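Local coordinates for protein dihydrodipicolinate synthase (Bacillus anthracis, PDB 3HIJ) that probably catalyses the condensation of pyruvate with aspartate semialdehyde in lysine biosynthesis, through a Schiff base with pyruvate, as a tetrameric TIM-barrel enzyme, at residues M103-Y108 against Y135-R140; Y109-Q114 against S141-S146; V254-Q259 against E278-L283. All coordinates share one frame; numbering follows the deposited sequence.

Contact 1 (M103-Y108 against Y135-R140); sequences MLVAPY and YNVPGR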
loop_
_atom_site.group_PDB
_atom_site.type_symbol
_atom_site.label_atom_id
_atom_site.label_comp_id
_atom_site.label_asym_id
_atom_site.label_seq_id
_atom_site.Cartn_x
_atom_site.Cartn_y
_atom_site.Cartn_z
ATOM N N MET A 103 -24.911 -9.090 11.748
ATOM C CA MET A 103 -23.705 -8.355 11.369
ATOM C C MET A 103 -23.502 -8.493 9.835
ATOM O O MET A 103 -23.574 -9.603 9.312
ATOM C CB MET A 103 -22.479 -8.899 12.110
ATOM C CG MET A 103 -21.214 -8.085 11.759
ATOM S SD MET A 103 -19.773 -8.775 12.548
ATOM C CE MET A 103 -19.630 -10.404 11.716
ATOM N N LEU A 104 -23.281 -7.381 9.139
ATOM C CA LEU A 104 -23.218 -7.383 7.691
ATOM C C LEU A 104 -21.873 -6.892 7.268
ATOM O O LEU A 104 -21.573 -5.707 7.386
ATOM C CB LEU A 104 -24.269 -6.405 7.115
ATOM C CG LEU A 104 -25.707 -6.729 7.450
ATOM C CD1 LEU A 104 -26.661 -5.755 6.726
ATOM C CD2 LEU A 104 -26.061 -8.215 7.172
ATOM N N VAL A 105 -21.043 -7.784 6.744
ATOM C CA VAL A 105 -19.712 -7.359 6.241
ATOM C C VAL A 105 -19.741 -6.531 4.974
ATOM O O VAL A 105 -20.621 -6.691 4.117
ATOM C CB VAL A 105 -18.809 -8.629 6.016
ATOM C CG1 VAL A 105 -19.269 -9.498 4.801
ATOM C CG2 VAL A 105 -17.358 -8.208 5.908
ATOM N N ALA A 106 -18.778 -5.662 4.788
ATOM C CA ALA A 106 -18.599 -5.001 3.465
ATOM C C ALA A 106 -18.338 -6.097 2.451
ATOM O O ALA A 106 -17.511 -6.976 2.725
ATOM C CB ALA A 106 -17.392 -4.067 3.490
ATOM N N PRO A 107 -19.080 -6.104 1.312
ATOM C CA PRO A 107 -18.883 -7.153 0.297
ATOM C C PRO A 107 -17.408 -7.259 -0.103
ATOM O O PRO A 107 -16.772 -6.241 -0.476
ATOM C CB PRO A 107 -19.735 -6.675 -0.889
ATOM C CG PRO A 107 -20.918 -6.098 -0.185
ATOM C CD PRO A 107 -20.241 -5.253 0.978
ATOM N N TYR A 108 -16.868 -8.468 0.019
ATOM C CA TYR A 108 -15.503 -8.750 -0.414
ATOM C C TYR A 108 -15.499 -9.162 -1.899
ATOM O O TYR A 108 -16.560 -9.482 -2.479
ATOM C CB TYR A 108 -14.970 -9.927 0.434
ATOM C CG TYR A 108 -16.070 -10.964 0.706
ATOM C CD1 TYR A 108 -16.863 -10.889 1.876
ATOM C CD2 TYR A 108 -16.310 -11.987 -0.190
ATOM C CE1 TYR A 108 -17.877 -11.787 2.137
ATOM C CE2 TYR A 108 -17.344 -12.927 0.044
ATOM C CZ TYR A 108 -18.100 -12.818 1.221
ATOM O OH TYR A 108 -19.098 -13.694 1.460
ATOM N N TYR A 135 -19.924 -4.056 9.263
ATOM C CA TYR A 135 -18.615 -4.579 9.583
ATOM C C TYR A 135 -17.680 -4.123 8.485
ATOM O O TYR A 135 -17.747 -4.593 7.347
ATOM C CB TYR A 135 -18.735 -6.102 9.727
ATOM C CG TYR A 135 -17.489 -6.971 9.797
ATOM C CD1 TYR A 135 -16.246 -6.463 10.206
ATOM C CD2 TYR A 135 -17.576 -8.338 9.449
ATOM C CE1 TYR A 135 -15.176 -7.260 10.296
ATOM C CE2 TYR A 135 -16.482 -9.140 9.493
ATOM C CZ TYR A 135 -15.294 -8.603 9.929
ATOM O OH TYR A 135 -14.214 -9.412 10.015
ATOM N N ASN A 136 -16.839 -3.161 8.816
ATOM C CA ASN A 136 -15.829 -2.637 7.904
ATOM C C ASN A 136 -14.554 -3.432 8.067
ATOM O O ASN A 136 -14.027 -3.547 9.171
ATOM C CB ASN A 136 -15.599 -1.129 8.205
ATOM C CG ASN A 136 -14.567 -0.514 7.305
ATOM O OD1 ASN A 136 -14.696 -0.570 6.082
ATOM N ND2 ASN A 136 -13.479 0.046 7.911
ATOM N N VAL A 137 -14.063 -4.041 6.991
ATOM C CA VAL A 137 -12.862 -4.856 7.112
ATOM C C VAL A 137 -12.027 -4.721 5.831
ATOM O O VAL A 137 -11.895 -5.630 5.085
ATOM C CB VAL A 137 -13.181 -6.357 7.535
ATOM C CG1 VAL A 137 -14.107 -7.076 6.548
ATOM C CG2 VAL A 137 -11.874 -7.173 7.859
ATOM N N PRO A 138 -11.429 -3.551 5.593
ATOM C CA PRO A 138 -10.767 -3.421 4.296
ATOM C C PRO A 138 -9.579 -4.389 4.127
ATOM O O PRO A 138 -9.190 -4.700 2.990
ATOM C CB PRO A 138 -10.340 -1.929 4.266
ATOM C CG PRO A 138 -10.403 -1.495 5.721
ATOM C CD PRO A 138 -11.518 -2.272 6.310
ATOM N N GLY A 139 -9.058 -4.904 5.239
ATOM C CA GLY A 139 -7.928 -5.862 5.194
ATOM C C GLY A 139 -8.402 -7.228 4.679
ATOM O O GLY A 139 -7.570 -8.094 4.415
ATOM N N ARG A 140 -9.726 -7.418 4.501
ATOM C CA ARG A 140 -10.225 -8.659 3.865
ATOM C C ARG A 140 -11.096 -8.368 2.688
ATOM O O ARG A 140 -11.122 -9.173 1.759
ATOM C CB ARG A 140 -11.042 -9.548 4.817
ATOM C CG ARG A 140 -10.200 -10.094 6.013
ATOM C CD ARG A 140 -11.124 -10.898 6.955
ATOM N NE ARG A 140 -10.302 -11.310 8.071
ATOM C CZ ARG A 140 -9.546 -12.420 8.060
ATOM N NH1 ARG A 140 -9.535 -13.227 6.986
ATOM N NH2 ARG A 140 -8.809 -12.711 9.107
#
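Val105 and Tyr135 face each other as a parallel beta bridge at the C-terminal ends of two neighbouring barrel strands, 101-105 and 132-135. The backbone bonds follow the parallel pattern, with Tyr135 using both its polar backbone atoms toward the residues flanking Val105. Tyr135 O receives Ala106 N at 3.0 Å with a well-aimed hydrogen (152°), whereas Tyr135 N reaches Leu104 O at the same 3.0 Å but through a bent, weak bond (125°).

Apolar packing gathers around the Tyr135 ring, on the side of the sheet it shares with Val105. Val105 CG2 lies 3.6 Å from Tyr135 CD2 and 3.5 Å from Val137 CG1. Beta-branched valine suits the strand, and here its one methyl touches both the ring and the next valine. Val137 CG1 in turn sits above a face of the ring, displaced toward its rim.

Sulfur completes the set. Met103 runs extended until chi3 (66°) bends its end back, bringing CE to 3.7 Å from Tyr135 CD2 and SD to 4.4 Å from the ring centroid, an oblique Met-aromatic contact.

Beyond this apolar wall, Arg140 NH1 bonds Tyr109 O of the second subunit, and that Tyr109 also packs on Tyr135. The chemistry implies a tyrosine whose backbone is held by the sheet and whose ring is packed among apolar side chains, while its hydroxyl is bonded to Thr46 OG1; Tyr135, Thr46 and Tyr109 of the second subunit are consistent with the tyrosine-threonine-tyrosine proton relay of this enzyme family.

Contact 2 (Y109-Q114 against S141-S146); sequences YNKPSQ and SIVQIS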
loop_
_atom_site.group_PDB
_atom_site.type_symbol
_atom_site.label_atom_id
_atom_site.label_comp_id
_atom_site.label_asym_id
_atom_site.label_seq_id
_atom_site.Cartn_x
_atom_site.Cartn_y
_atom_site.Cartn_z
ATOM N N TYR A 109 -14.301 -9.201 -2.482
ATOM C CA TYR A 109 -14.044 -9.711 -3.819
ATOM C C TYR A 109 -14.644 -8.892 -5.011
ATOM O O TYR A 109 -13.910 -8.606 -5.931
ATOM C CB TYR A 109 -14.441 -11.175 -3.854
ATOM C CG TYR A 109 -14.114 -11.878 -5.153
ATOM C CD1 TYR A 109 -12.781 -12.089 -5.546
ATOM C CD2 TYR A 109 -15.115 -12.382 -5.939
ATOM C CE1 TYR A 109 -12.480 -12.705 -6.793
ATOM C CE2 TYR A 109 -14.822 -13.071 -7.148
ATOM C CZ TYR A 109 -13.508 -13.229 -7.552
ATOM O OH TYR A 109 -13.258 -13.924 -8.727
ATOM N N ASN A 110 -15.942 -8.495 -4.989
ATOM C CA ASN A 110 -16.551 -7.769 -6.108
ATOM C C ASN A 110 -16.409 -6.266 -6.079
ATOM O O ASN A 110 -16.802 -5.604 -7.002
ATOM C CB ASN A 110 -18.038 -8.175 -6.435
ATOM C CG ASN A 110 -18.928 -8.249 -5.214
ATOM O OD1 ASN A 110 -18.577 -7.773 -4.140
ATOM N ND2 ASN A 110 -20.141 -8.820 -5.383
ATOM N N LYS A 111 -15.852 -5.744 -5.017
ATOM C CA LYS A 111 -15.415 -4.353 -4.938
ATOM C C LYS A 111 -16.491 -3.338 -5.300
ATOM O O LYS A 111 -16.310 -2.504 -6.201
ATOM C CB LYS A 111 -14.122 -4.163 -5.736
ATOM C CG LYS A 111 -12.881 -4.951 -5.160
ATOM C CD LYS A 111 -11.583 -4.345 -5.763
ATOM C CE LYS A 111 -11.633 -4.480 -7.307
ATOM N NZ LYS A 111 -10.584 -3.597 -8.025
ATOM N N PRO A 112 -17.626 -3.385 -4.576
ATOM C CA PRO A 112 -18.722 -2.420 -4.804
ATOM C C PRO A 112 -18.285 -0.992 -4.541
ATOM O O PRO A 112 -17.275 -0.777 -3.848
ATOM C CB PRO A 112 -19.781 -2.811 -3.771
ATOM C CG PRO A 112 -18.968 -3.525 -2.595
ATOM C CD PRO A 112 -17.808 -4.219 -3.374
ATOM N N SER A 113 -19.034 -0.006 -5.065
ATOM C CA SER A 113 -18.721 1.390 -4.821
ATOM C C SER A 113 -19.362 1.719 -3.436
ATOM O O SER A 113 -20.110 0.901 -2.891
ATOM C CB SER A 113 -19.409 2.299 -5.885
ATOM O OG SER A 113 -20.823 2.025 -5.855
ATOM N N GLN A 114 -19.159 2.957 -2.948
ATOM C CA GLN A 114 -19.870 3.472 -1.755
ATOM C C GLN A 114 -21.396 3.426 -1.937
ATOM O O GLN A 114 -22.112 3.008 -1.046
ATOM C CB GLN A 114 -19.436 4.937 -1.493
ATOM C CG GLN A 114 -17.918 5.048 -1.129
ATOM C CD GLN A 114 -17.551 4.133 0.052
ATOM O OE1 GLN A 114 -18.228 4.134 1.123
ATOM N NE2 GLN A 114 -16.482 3.373 -0.111
ATOM N N SER A 141 -11.849 -7.261 2.714
ATOM C CA SER A 141 -12.759 -6.940 1.574
ATOM C C SER A 141 -12.170 -5.936 0.586
ATOM O O SER A 141 -12.764 -5.654 -0.465
ATOM C CB SER A 141 -14.050 -6.340 2.144
ATOM O OG SER A 141 -14.729 -7.394 2.818
ATOM N N ILE A 142 -11.031 -5.363 0.944
ATOM C CA ILE A 142 -10.350 -4.319 0.135
ATOM C C ILE A 142 -11.025 -2.964 0.165
ATOM O O ILE A 142 -10.373 -2.000 0.511
ATOM C CB ILE A 142 -10.022 -4.759 -1.326
ATOM C CG1 ILE A 142 -9.097 -5.978 -1.249
ATOM C CG2 ILE A 142 -9.188 -3.640 -2.084
ATOM C CD1 ILE A 142 -8.851 -6.572 -2.546
ATOM N N VAL A 143 -12.304 -2.896 -0.209
ATOM C CA VAL A 143 -13.019 -1.633 -0.125
ATOM C C VAL A 143 -13.194 -1.304 1.404
ATOM O O VAL A 143 -13.107 -2.197 2.282
ATOM C CB VAL A 143 -14.415 -1.706 -0.766
ATOM C CG1 VAL A 143 -14.345 -1.931 -2.353
ATOM C CG2 VAL A 143 -15.193 -2.781 -0.055
ATOM N N GLN A 144 -13.369 -0.026 1.692
ATOM C CA GLN A 144 -13.725 0.449 3.033
ATOM C C GLN A 144 -15.136 1.033 2.949
ATOM O O GLN A 144 -15.541 1.576 1.895
ATOM C CB GLN A 144 -12.769 1.575 3.505
ATOM C CG GLN A 144 -12.124 2.392 2.393
ATOM C CD GLN A 144 -12.615 3.906 2.309
ATOM O OE1 GLN A 144 -12.440 4.674 3.274
ATOM N NE2 GLN A 144 -13.165 4.330 1.117
ATOM N N ILE A 145 -15.869 0.956 4.053
ATOM C CA ILE A 145 -17.127 1.679 4.113
ATOM C C ILE A 145 -16.715 3.097 4.512
ATOM O O ILE A 145 -16.215 3.291 5.608
ATOM C CB ILE A 145 -18.102 1.077 5.150
ATOM C CG1 ILE A 145 -18.136 -0.466 5.011
ATOM C CG2 ILE A 145 -19.515 1.654 4.897
ATOM C CD1 ILE A 145 -19.052 -1.141 5.966
ATOM N N SER A 146 -16.852 4.073 3.616
ATOM C CA SER A 146 -16.425 5.419 3.950
ATOM C C SER A 146 -17.177 5.951 5.165
ATOM O O SER A 146 -18.323 5.548 5.457
ATOM C CB SER A 146 -16.600 6.405 2.764
ATOM O OG SER A 146 -17.980 6.699 2.631
HETATM O O HOH W 1 -14.836 -6.093 -2.330
#
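Gln114 reaches Gln144 and Ser146 through its first two torsions: CG starts beside the backbone N (chi1 -64°) and the bend at chi2 (-54°) turns the amide to the facing loop. Val143 is turned with CG1 away from its carbonyl carbon, and this branch enters the bend of the other loop at Lys111 and Pro112.

The amide of Gln114 uses both ends. Its NE2 gives a nearly straight bond (175°) to Gln144 O at 2.9 Å, and the acceptor lies in the amide plane. OE1 accepts Ser146 N at 2.8 Å, although that donor stands above the carbonyl plane instead of in it. Ser146 OG is also close to Gln114 OE1, at 3.0 Å, but Thr149 OG1 bonds both of these oxygens, and the hydroxyl proton cannot be assigned to one acceptor. Glutamine suits this site: it carries a donor and an acceptor on an arm long enough to meet two peptide groups of an irregular loop.

Nearer the start of the two segments, Val143 CG1 touches Lys111 CA at 3.7 Å and Pro112 O at 3.5 Å. A water then bridges the backbones, accepting from Lys111 N at 2.9 Å and donating to Ser141 O at 2.8 Å.

These are neighbouring beta-alpha loops following strands 101-105 and 132-135, on the C-terminal side of the barrel strands. They run in nearly the same direction, each toward a helix. Ser113 caps helix 114-126 through Gly116 N, and Ser146 is the N-cap of helix 147-154. Met117 of helix 114-126 packs on Pro112 and Val143, while Tyr109 leaves for the second subunit, where its OH bonds Thr46 OG1 of that subunit.

Contact 3 (V254-Q259 against E278-L283); sequences VKTALQ and EERVTL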
loop_
_atom_site.group_PDB
_atom_site.type_symbol
_atom_site.label_atom_id
_atom_site.label_comp_id
_atom_site.label_asym_id
_atom_site.label_seq_id
_atom_site.Cartn_x
_atom_site.Cartn_y
_atom_site.Cartn_z
ATOM N N VAL A 254 -6.349 -19.203 17.105
ATOM C CA VAL A 254 -7.193 -19.171 18.317
ATOM C C VAL A 254 -7.895 -20.486 18.554
ATOM O O VAL A 254 -8.193 -20.829 19.653
ATOM C CB VAL A 254 -8.201 -18.039 18.307
ATOM C CG1 VAL A 254 -9.297 -18.250 17.210
ATOM C CG2 VAL A 254 -8.822 -17.951 19.674
ATOM N N LYS A 255 -8.161 -21.257 17.520
ATOM C CA LYS A 255 -8.696 -22.590 17.799
ATOM C C LYS A 255 -7.629 -23.450 18.484
ATOM O O LYS A 255 -7.945 -24.275 19.310
ATOM C CB LYS A 255 -9.194 -23.320 16.532
ATOM C CG LYS A 255 -10.425 -22.743 15.922
ATOM C CD LYS A 255 -11.033 -23.688 14.883
ATOM C CE LYS A 255 -12.538 -23.566 14.842
ATOM N NZ LYS A 255 -13.206 -24.282 13.653
ATOM N N THR A 256 -6.361 -23.268 18.142
ATOM C CA THR A 256 -5.335 -24.119 18.712
ATOM C C THR A 256 -5.127 -23.651 20.167
ATOM O O THR A 256 -4.951 -24.472 21.088
ATOM C CB THR A 256 -4.048 -23.989 17.903
ATOM O OG1 THR A 256 -4.350 -24.287 16.543
ATOM C CG2 THR A 256 -2.992 -24.942 18.414
ATOM N N ALA A 257 -5.156 -22.337 20.345
ATOM C CA ALA A 257 -4.976 -21.721 21.672
ATOM C C ALA A 257 -6.095 -22.202 22.582
ATOM O O ALA A 257 -5.873 -22.559 23.766
ATOM C CB ALA A 257 -4.947 -20.112 21.570
ATOM N N LEU A 258 -7.305 -22.280 22.053
ATOM C CA LEU A 258 -8.402 -22.795 22.874
ATOM C C LEU A 258 -8.055 -24.176 23.430
ATOM O O LEU A 258 -8.272 -24.467 24.613
ATOM C CB LEU A 258 -9.714 -22.784 22.096
ATOM C CG LEU A 258 -10.401 -21.420 22.130
ATOM C CD1 LEU A 258 -11.293 -21.286 20.921
ATOM C CD2 LEU A 258 -11.191 -21.154 23.516
ATOM N N GLN A 259 -7.490 -25.012 22.562
ATOM C CA GLN A 259 -7.178 -26.404 22.915
ATOM C C GLN A 259 -6.128 -26.328 24.005
ATOM O O GLN A 259 -6.212 -26.996 25.004
ATOM C CB GLN A 259 -6.721 -27.206 21.670
ATOM C CG GLN A 259 -6.539 -28.737 21.936
ATOM C CD GLN A 259 -5.368 -29.075 22.893
ATOM O OE1 GLN A 259 -4.279 -28.507 22.773
ATOM N NE2 GLN A 259 -5.599 -30.035 23.843
ATOM N N GLU A 278 5.760 -26.620 14.523
ATOM C CA GLU A 278 6.551 -25.444 14.788
ATOM C C GLU A 278 5.696 -24.253 15.249
ATOM O O GLU A 278 6.018 -23.623 16.269
ATOM C CB GLU A 278 7.304 -25.074 13.525
ATOM C CG GLU A 278 8.232 -23.893 13.698
ATOM C CD GLU A 278 9.447 -23.907 12.735
ATOM O OE1 GLU A 278 9.639 -22.873 12.044
ATOM O OE2 GLU A 278 10.196 -24.933 12.663
ATOM N N GLU A 279 4.601 -23.955 14.526
ATOM C CA GLU A 279 3.747 -22.836 14.897
ATOM C C GLU A 279 3.106 -23.131 16.235
ATOM O O GLU A 279 2.995 -22.226 17.040
ATOM C CB GLU A 279 2.723 -22.518 13.807
ATOM C CG GLU A 279 3.317 -21.940 12.495
ATOM C CD GLU A 279 2.361 -22.077 11.299
ATOM O OE1 GLU A 279 1.596 -23.074 11.222
ATOM O OE2 GLU A 279 2.310 -21.160 10.449
ATOM N N ARG A 280 2.769 -24.394 16.489
ATOM C CA ARG A 280 2.065 -24.843 17.654
ATOM C C ARG A 280 2.942 -24.638 18.870
ATOM O O ARG A 280 2.467 -24.253 19.935
ATOM C CB ARG A 280 1.648 -26.293 17.504
ATOM C CG ARG A 280 0.688 -26.740 18.558
ATOM C CD ARG A 280 0.331 -28.209 18.509
ATOM N NE ARG A 280 -1.110 -28.284 18.732
ATOM C CZ ARG A 280 -1.711 -28.273 19.918
ATOM N NH1 ARG A 280 -1.001 -28.240 21.038
ATOM N NH2 ARG A 280 -3.048 -28.308 19.987
ATOM N N VAL A 281 4.238 -24.804 18.688
ATOM C CA VAL A 281 5.226 -24.627 19.752
ATOM C C VAL A 281 5.403 -23.159 20.092
ATOM O O VAL A 281 5.402 -22.792 21.265
ATOM C CB VAL A 281 6.595 -25.275 19.333
ATOM C CG1 VAL A 281 7.840 -24.462 19.856
ATOM C CG2 VAL A 281 6.590 -26.766 19.741
ATOM N N THR A 282 5.576 -22.330 19.078
ATOM C CA THR A 282 5.642 -20.900 19.242
ATOM C C THR A 282 4.375 -20.339 19.900
ATOM O O THR A 282 4.467 -19.469 20.772
ATOM C CB THR A 282 5.751 -20.291 17.899
ATOM O OG1 THR A 282 6.848 -20.906 17.237
ATOM C CG2 THR A 282 5.901 -18.796 17.962
ATOM N N LEU A 283 3.196 -20.848 19.503
ATOM C CA LEU A 283 1.963 -20.343 20.056
ATOM C C LEU A 283 1.926 -20.794 21.518
ATOM O O LEU A 283 1.593 -19.999 22.409
ATOM C CB LEU A 283 0.746 -20.837 19.293
ATOM C CG LEU A 283 -0.604 -20.577 19.955
ATOM C CD1 LEU A 283 -0.889 -19.074 20.172
ATOM C CD2 LEU A 283 -1.675 -21.209 19.061
#
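Arg280 of helix 277-288 stretches across to Thr256 and Gln259 of helix 252-260. From CB the chain starts out extended, with CG anti to the backbone N (chi1 -169°), a course that carries it away from its own helix. CG is the first atom to meet the other helix, 4.1 Å from Thr256 CG2. After the turn at chi3 the same methyl continues to accompany the chain: NE passes it at 3.8 Å, CZ at 3.9 Å and NH2 at 3.7 Å, and this methyl lies over one face of the guanidinium. The tip is polar. NH2 gives a straight hydrogen bond (172°) to Gln259 OE1 at 3.1 Å, made at the guanidinium edge and in its plane, though the donor stands well above the carbonyl plane of the glutamine; NH1 is the arm farther from that oxygen. Arginine fits such a margin, since its flat face can rest on a methyl while its edge seeks an oxygen.

Deeper in, Leu283 CD2 settles 3.8 Å from Thr256 CB and 3.9 Å from Ala257 N. The small Ala257 allows the leucine to come near the helix backbone.

The axes of 254-259 and 278-283 cross at -62° with a closest approach of 10.6 Å. Leu245 of helix 228-245 packs on both Ala257 and Leu283, so these C-terminal helices cross beside it, while Val211 of barrel helix 209-225 also covers Ala257.

Contact 1 is buried core, whereas contacts 2 and 3 are only partly buried. Contacts 1 and 2 continue one another: the chain that pairs at the strand ends, around Val105 and Tyr135, runs on into the loops of 109-114 and 141-146. Asn136 OD1 to Ile145 N and Ala106 O to Ser141 OG tie them together, and both touch the second subunit. Their chemistry changes along the way, from sheet bonds with apolar cover to side-chain amide, serine and water. Contact 3 lies apart, about 26 Å from contact 1 between centres; it joins two C-terminal helices mainly through side chains, with no backbone hydrogen bond between the two, and without touching another subunit.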